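Local coordinates for protein Cg6181-pa, isoform A (Drosophila melanogaster, PDB 2VXG) that probably takes part in mRNA decapping during mRNA degradation, is required for silencing a subset of endogenous miRNA targets, and is represented here by its C-terminal domain, at residues V56-S59 with L60-Q63; R37-S41 with N42-A46; D5-K8 with Q9-A13. One frame throughout, in Å; residues are numbered along the deposited sequence.

How the interactions relate
All three interactions are local and follow the chain through the N-terminal half of this helical domain. Interaction 3 lies in the N-terminal helix 2-13, its centre about 19 Å from that of the chain; interaction 2 follows, where helix 29-38 gives way to the short helix 41-44; interaction 1 sits in helix 54-66, close to the chain's centre. Interaction 2 touches both others. Its F45 CE1 packs 3.6 Å from L57 CD2 of interaction 1, while its H38 CD2 meets K8 CD of interaction 3 at 3.6 Å and its T39 CG2 meets L11 CD1 at 3.8 Å. Interactions 1 and 3 do not touch: their centres are about 20 Å apart and their nearest atoms about 10 Å.

Interaction 1: residues V56-S59 with L60-Q63; sequences VLLS and LIQQ
Q63 lays its CG against the carbonyl oxygen of S59, with 3.2 Å between Q63 CG and S59 O, on the helical turn where Q63 N also donates to that oxygen. Beyond CG the chain runs extended and delivers the carboxamide beside the serine hydroxyl. S59 OG stands anti to its own backbone nitrogen (chi1 178°), which turns it to the same side of the helix, and Q63 NE2 lies 3.5 Å from S59 OG. A water sits among the polar ends. It is 2.8 Å from S59 OG, donates to Q62 OE1 at 2.6 Å and accepts from Q63 NE2 at 3.1 Å, so one molecule joins three side chains. Q62, bent at its second torsion (chi2 -86°), turns OE1 toward this water. Q63 NE2 also donates to L24 O in helix 16-25. With an alanine here instead of Q63, L24 O would probably lose this donor and the water one of its protein partners.

This is the amphipathic pattern of a central helix in an all-helical domain whose sequence family is grouped with the TPR proteins: polar residues gather along one strip, valine, leucines and isoleucine along the others. The backbone beneath is regular, with L60 N to V56 O as the first of four successive i to i+4 bonds and an N-H...O angle of 165°. On the apolar side L58 CD2 and I61 CD1 approach only to 4.4 Å, a loose pairing, and both side chains press onto I86 and V100, while L60 touches Y78 of helix 73-85.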
loop_
_atom_site.group_PDB
_atom_site.type_symbol
_atom_site.label_atom_id
_atom_site.label_comp_id
_atom_site.label_asym_id
_atom_site.label_seq_id
_atom_site.Cartn_x
_atom_site.Cartn_y
_atom_site.Cartn_z
ATOM N N VAL A 56 5.329 -5.136 -5.632
ATOM C CA VAL A 56 3.905 -4.887 -5.433
ATOM C C VAL A 56 3.720 -4.116 -4.132
ATOM O O VAL A 56 2.967 -3.167 -4.073
ATOM C CB VAL A 56 3.089 -6.193 -5.403
ATOM C CG1 VAL A 56 1.720 -5.972 -4.762
ATOM C CG2 VAL A 56 2.974 -6.838 -6.842
ATOM N N LEU A 57 4.429 -4.513 -3.100
ATOM C CA LEU A 57 4.319 -3.803 -1.820
ATOM C C LEU A 57 4.698 -2.337 -1.963
ATOM O O LEU A 57 3.969 -1.473 -1.456
ATOM C CB LEU A 57 5.187 -4.477 -0.749
ATOM C CG LEU A 57 4.750 -5.857 -0.281
ATOM C CD1 LEU A 57 5.824 -6.500 0.516
ATOM C CD2 LEU A 57 3.471 -5.759 0.520
ATOM N N LEU A 58 5.825 -2.045 -2.636
ATOM C CA LEU A 58 6.336 -0.646 -2.779
ATOM C C LEU A 58 5.425 0.226 -3.656
ATOM O O LEU A 58 5.241 1.408 -3.412
ATOM C CB LEU A 58 7.753 -0.618 -3.316
ATOM C CG LEU A 58 8.860 -1.108 -2.354
ATOM C CD1 LEU A 58 10.253 -1.268 -2.994
ATOM C CD2 LEU A 58 8.937 -0.275 -1.054
ATOM N N SER A 59 4.863 -0.368 -4.692
ATOM C CA SER A 59 3.841 0.294 -5.543
ATOM C C SER A 59 2.528 0.596 -4.783
ATOM O O SER A 59 1.964 1.675 -4.915
ATOM C CB SER A 59 3.555 -0.595 -6.761
ATOM O OG SER A 59 2.542 -0.052 -7.621
ATOM N N LEU A 60 2.050 -0.366 -4.018
ATOM C CA LEU A 60 0.866 -0.207 -3.184
ATOM C C LEU A 60 1.104 0.931 -2.198
ATOM O O LEU A 60 0.263 1.837 -2.075
ATOM C CB LEU A 60 0.554 -1.531 -2.465
ATOM C CG LEU A 60 -0.685 -1.713 -1.614
ATOM C CD1 LEU A 60 -1.892 -1.442 -2.552
ATOM C CD2 LEU A 60 -0.741 -3.146 -1.011
ATOM N N ILE A 61 2.279 0.941 -1.571
ATOM C CA ILE A 61 2.642 2.033 -0.649
ATOM C C ILE A 61 2.596 3.400 -1.376
ATOM O O ILE A 61 2.003 4.374 -0.852
ATOM C CB ILE A 61 4.064 1.858 -0.014
ATOM C CG1 ILE A 61 4.022 0.790 1.093
ATOM C CG2 ILE A 61 4.548 3.184 0.595
ATOM C CD1 ILE A 61 5.417 0.315 1.542
ATOM N N GLN A 62 3.172 3.440 -2.546
ATOM C CA GLN A 62 3.165 4.588 -3.367
ATOM C C GLN A 62 1.752 5.093 -3.722
ATOM O O GLN A 62 1.407 6.222 -3.498
ATOM C CB GLN A 62 4.041 4.314 -4.566
ATOM C CG GLN A 62 4.326 5.472 -5.406
ATOM C CD GLN A 62 3.278 5.733 -6.449
ATOM O OE1 GLN A 62 2.936 4.858 -7.214
ATOM N NE2 GLN A 62 2.787 6.931 -6.499
ATOM N N GLN A 63 0.937 4.195 -4.199
ATOM C CA GLN A 63 -0.368 4.511 -4.734
ATOM C C GLN A 63 -1.389 4.929 -3.659
ATOM O O GLN A 63 -2.143 5.880 -3.864
ATOM C CB GLN A 63 -0.909 3.352 -5.568
ATOM C CG GLN A 63 -0.061 3.158 -6.841
ATOM C CD GLN A 63 -0.790 2.518 -7.967
ATOM O OE1 GLN A 63 -2.009 2.457 -7.992
ATOM N NE2 GLN A 63 -0.026 1.985 -8.916
HETATM O O HOH W 1 2.952 2.578 -8.552
#

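Interaction 2: residues R37-S41 with N42-A46; sequences RHTDS and NQAFA
D40 OD1 accepts from N42 N at 3.0 Å, closing an Asx turn. The donor comes from above the carboxylate plane rather than within it, 37° out. With CG turned away from the backbone N of D40 (chi1 -172°), the carboxylate swings forward over the start of the helical turn. The same oxygen also takes a weak bond from N42 ND2, 3.4 Å from D40 OD1, with the amide plane turned steeply against the carboxylate. On the backbone, D40 O receives A44 N at 2.8 Å, lying in the carbonyl plane, and a weak second bond from Q43 N. Q43 packs against D40 with its aliphatic part, Q43 CG lying 3.8 Å from D40 CB as the two side chains cross at about a right angle.

One residue on, S41 O is gripped by F45 N at 2.8 Å, the donor well above the carbonyl plane. The F45 ring sits close to that oxygen and has A44 CB over one face, displaced toward the rim. A second shell fixes these groups: S41 OG is hydrogen-bonded to Y78 OH, and the rings of F45 and Y78 meet at about 60°, tying the turn to helix 73-85. T39 leads in from helix 29-38, its OG1 3.9 Å from A44 CB. Such a side-chain clasp on a backbone N-H that lacks a helical carbonyl partner is the classic aspartate N-cap, here starting the short helix 41-44.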
loop_
_atom_site.group_PDB
_atom_site.type_symbol
_atom_site.label_atom_id
_atom_site.label_comp_id
_atom_site.label_asym_id
_atom_site.label_seq_id
_atom_site.Cartn_x
_atom_site.Cartn_y
_atom_site.Cartn_z
ATOM N N ARG A 37 -10.248 -4.681 -0.674
ATOM C CA ARG A 37 -11.545 -5.157 -0.197
ATOM C C ARG A 37 -11.825 -6.648 -0.470
ATOM O O ARG A 37 -12.438 -7.290 0.357
ATOM C CB ARG A 37 -12.619 -4.202 -0.743
ATOM C CG ARG A 37 -14.063 -4.587 -0.633
ATOM C CD ARG A 37 -14.894 -3.703 -1.606
ATOM N NE ARG A 37 -14.424 -2.322 -1.545
ATOM C CZ ARG A 37 -14.374 -1.451 -2.560
ATOM N NH1 ARG A 37 -14.796 -1.751 -3.781
ATOM N NH2 ARG A 37 -13.896 -0.232 -2.328
ATOM N N HIS A 38 -11.328 -7.230 -1.562
ATOM C CA HIS A 38 -11.531 -8.658 -1.851
ATOM C C HIS A 38 -10.356 -9.563 -1.590
ATOM O O HIS A 38 -10.418 -10.724 -1.955
ATOM C CB HIS A 38 -11.899 -8.876 -3.322
ATOM C CG HIS A 38 -13.254 -8.386 -3.658
ATOM N ND1 HIS A 38 -13.503 -7.074 -3.990
ATOM C CD2 HIS A 38 -14.451 -9.009 -3.638
ATOM C CE1 HIS A 38 -14.797 -6.920 -4.187
ATOM N NE2 HIS A 38 -15.392 -8.075 -3.979
ATOM N N THR A 39 -9.250 -9.075 -1.057
ATOM C CA THR A 39 -8.117 -9.991 -0.898
ATOM C C THR A 39 -8.013 -10.370 0.564
ATOM O O THR A 39 -8.409 -9.620 1.439
ATOM C CB THR A 39 -6.726 -9.498 -1.521
ATOM O OG1 THR A 39 -5.701 -9.361 -0.523
ATOM C CG2 THR A 39 -6.857 -8.259 -2.328
ATOM N N ASP A 40 -7.529 -11.578 0.800
ATOM C CA ASP A 40 -7.355 -12.078 2.149
ATOM C C ASP A 40 -6.030 -11.516 2.633
ATOM O O ASP A 40 -4.973 -11.901 2.136
ATOM C CB ASP A 40 -7.350 -13.597 2.139
ATOM C CG ASP A 40 -7.369 -14.201 3.535
ATOM O OD1 ASP A 40 -6.978 -13.538 4.521
ATOM O OD2 ASP A 40 -7.790 -15.367 3.632
ATOM N N SER A 41 -6.090 -10.604 3.595
ATOM C CA SER A 41 -4.892 -9.991 4.170
ATOM C C SER A 41 -3.900 -11.003 4.767
ATOM O O SER A 41 -2.701 -10.730 4.845
ATOM C CB SER A 41 -5.295 -8.992 5.251
ATOM O OG SER A 41 -6.378 -8.198 4.775
ATOM N N ASN A 42 -4.399 -12.156 5.193
ATOM C CA ASN A 42 -3.521 -13.188 5.735
ATOM C C ASN A 42 -2.867 -14.025 4.630
ATOM O O ASN A 42 -1.843 -14.653 4.872
ATOM C CB ASN A 42 -4.241 -14.037 6.786
ATOM C CG ASN A 42 -4.852 -13.175 7.897
ATOM O OD1 ASN A 42 -4.235 -12.941 8.942
ATOM N ND2 ASN A 42 -6.048 -12.636 7.633
ATOM N N GLN A 43 -3.429 -14.002 3.420
ATOM C CA GLN A 43 -2.685 -14.429 2.223
ATOM C C GLN A 43 -1.695 -13.324 1.816
ATOM O O GLN A 43 -0.487 -13.576 1.628
ATOM C CB GLN A 43 -3.629 -14.776 1.049
ATOM C CG GLN A 43 -4.538 -16.005 1.312
ATOM C CD GLN A 43 -5.256 -16.553 0.057
ATOM O OE1 GLN A 43 -4.684 -16.627 -1.037
ATOM N NE2 GLN A 43 -6.511 -16.956 0.233
ATOM N N ALA A 44 -2.197 -12.099 1.693
ATOM C CA ALA A 44 -1.381 -10.993 1.214
ATOM C C ALA A 44 -0.124 -10.868 2.059
ATOM O O ALA A 44 0.976 -10.801 1.524
ATOM C CB ALA A 44 -2.178 -9.675 1.214
ATOM N N PHE A 45 -0.284 -10.881 3.380
ATOM C CA PHE A 45 0.820 -10.513 4.259
ATOM C C PHE A 45 1.452 -11.645 5.052
ATOM O O PHE A 45 2.072 -11.412 6.097
ATOM C CB PHE A 45 0.394 -9.337 5.138
ATOM C CG PHE A 45 0.051 -8.132 4.340
ATOM C CD1 PHE A 45 1.034 -7.478 3.605
ATOM C CD2 PHE A 45 -1.244 -7.695 4.244
ATOM C CE1 PHE A 45 0.733 -6.400 2.823
ATOM C CE2 PHE A 45 -1.554 -6.596 3.481
ATOM C CZ PHE A 45 -0.558 -5.935 2.762
ATOM N N ALA A 46 1.358 -12.860 4.514
ATOM C CA ALA A 46 1.983 -14.033 5.115
ATOM C C ALA A 46 3.498 -14.083 4.837
ATOM O O ALA A 46 4.131 -13.091 4.451
ATOM C CB ALA A 46 1.295 -15.319 4.591
#

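Interaction 3: residues D5-K8 with Q9-A13; sequences DSIK and QLLMA
Four backbone bonds join D5-K8 to Q9-M12, each carbonyl meeting the amide four residues on. The straightest is L11 N to I7 O at 3.0 Å, with an N-H...O angle of 172°. To these, one water adds a side-chain link: it lies 2.8 Å from S6 OG and donates to Q9 OE1 at 3.2 Å. Because the first torsion of Q9 (chi1 -178°) places CG beside the carbonyl carbon, its largely extended chain carries the amide out beside the serine side of the helix, where the water can span the gap.

Packing follows the backbone oxygens. L10 CG rests 3.3 Å from S6 O. L10 CD1 comes to 3.8 Å from S6 OG, a methyl set beside a hydroxyl. I7 and L11 run side by side and point the same way, I7 CG2 meeting L11 CD1 at 3.9 Å. This apolar pair turns inward, I7 onto L31 and T35 of helix 29-38 and both residues onto helix 16-25. The chemistry therefore implies a two-sided terminal helix: an aliphatic pair packs it against helices 16-25 and 29-38, while a hydrated serine-glutamine link bridges successive turns on another side.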
loop_
_atom_site.group_PDB
_atom_site.type_symbol
_atom_site.label_atom_id
_atom_site.label_comp_id
_atom_site.label_asym_id
_atom_site.label_seq_id
_atom_site.Cartn_x
_atom_site.Cartn_y
_atom_site.Cartn_z
ATOM N N ASP A 5 -13.664 -8.124 -12.357
ATOM C CA ASP A 5 -13.948 -9.534 -12.571
ATOM C C ASP A 5 -12.688 -10.355 -12.692
ATOM O O ASP A 5 -12.556 -11.403 -12.050
ATOM C CB ASP A 5 -14.780 -9.746 -13.839
ATOM C CG ASP A 5 -16.247 -9.258 -13.694
ATOM O OD1 ASP A 5 -16.667 -8.914 -12.579
ATOM O OD2 ASP A 5 -16.968 -9.247 -14.723
ATOM N N SER A 6 -11.749 -9.880 -13.498
ATOM C CA SER A 6 -10.493 -10.601 -13.685
ATOM C C SER A 6 -9.723 -10.687 -12.380
ATOM O O SER A 6 -9.134 -11.717 -12.057
ATOM C CB SER A 6 -9.618 -9.908 -14.725
ATOM O OG SER A 6 -8.349 -10.514 -14.792
ATOM N N ILE A 7 -9.678 -9.566 -11.685
ATOM C CA ILE A 7 -9.066 -9.479 -10.345
ATOM C C ILE A 7 -9.680 -10.444 -9.348
ATOM O O ILE A 7 -8.957 -11.135 -8.634
ATOM C CB ILE A 7 -9.141 -8.038 -9.797
ATOM C CG1 ILE A 7 -8.069 -7.193 -10.494
ATOM C CG2 ILE A 7 -8.971 -7.994 -8.280
ATOM C CD1 ILE A 7 -8.325 -5.716 -10.490
ATOM N N LYS A 8 -11.003 -10.518 -9.302
ATOM C CA LYS A 8 -11.639 -11.436 -8.355
ATOM C C LYS A 8 -11.290 -12.867 -8.712
ATOM O O LYS A 8 -11.005 -13.669 -7.836
ATOM C CB LYS A 8 -13.147 -11.211 -8.284
ATOM C CG LYS A 8 -13.457 -9.810 -7.850
ATOM C CD LYS A 8 -14.761 -9.681 -7.141
ATOM C CE LYS A 8 -15.902 -9.769 -8.094
ATOM N NZ LYS A 8 -17.129 -9.753 -7.291
ATOM N N GLN A 9 -11.302 -13.161 -10.002
ATOM C CA GLN A 9 -10.878 -14.444 -10.552
ATOM C C GLN A 9 -9.469 -14.864 -10.107
ATOM O O GLN A 9 -9.237 -15.984 -9.602
ATOM C CB GLN A 9 -10.946 -14.338 -12.058
ATOM C CG GLN A 9 -10.591 -15.575 -12.805
ATOM C CD GLN A 9 -11.327 -15.662 -14.120
ATOM O OE1 GLN A 9 -11.248 -14.735 -14.960
ATOM N NE2 GLN A 9 -12.043 -16.786 -14.334
ATOM N N LEU A 10 -8.524 -13.957 -10.319
ATOM C CA LEU A 10 -7.106 -14.189 -9.976
ATOM C C LEU A 10 -6.940 -14.478 -8.498
ATOM O O LEU A 10 -6.312 -15.455 -8.131
ATOM C CB LEU A 10 -6.258 -12.988 -10.422
ATOM C CG LEU A 10 -6.129 -12.958 -11.951
ATOM C CD1 LEU A 10 -5.598 -11.643 -12.506
ATOM C CD2 LEU A 10 -5.282 -14.168 -12.409
ATOM N N LEU A 11 -7.513 -13.610 -7.670
ATOM C CA LEU A 11 -7.547 -13.763 -6.211
ATOM C C LEU A 11 -8.151 -15.071 -5.746
ATOM O O LEU A 11 -7.650 -15.677 -4.812
ATOM C CB LEU A 11 -8.349 -12.615 -5.569
ATOM C CG LEU A 11 -7.705 -11.244 -5.654
ATOM C CD1 LEU A 11 -8.632 -10.147 -5.080
ATOM C CD2 LEU A 11 -6.354 -11.252 -4.953
ATOM N N MET A 12 -9.255 -15.495 -6.357
ATOM C CA MET A 12 -9.834 -16.808 -6.001
ATOM C C MET A 12 -8.879 -17.926 -6.409
ATOM O O MET A 12 -8.747 -18.938 -5.704
ATOM C CB MET A 12 -11.230 -17.021 -6.645
ATOM C CG MET A 12 -12.300 -15.977 -6.241
ATOM S SD MET A 12 -14.038 -16.556 -6.193
ATOM C CE MET A 12 -14.031 -17.270 -4.562
ATOM N N ALA A 13 -8.216 -17.763 -7.545
ATOM C CA ALA A 13 -7.248 -18.745 -8.005
ATOM C C ALA A 13 -5.972 -18.723 -7.146
ATOM O O ALA A 13 -5.187 -19.666 -7.165
ATOM C CB ALA A 13 -6.914 -18.545 -9.488
HETATM O O HOH W 2 -8.357 -13.298 -15.186
#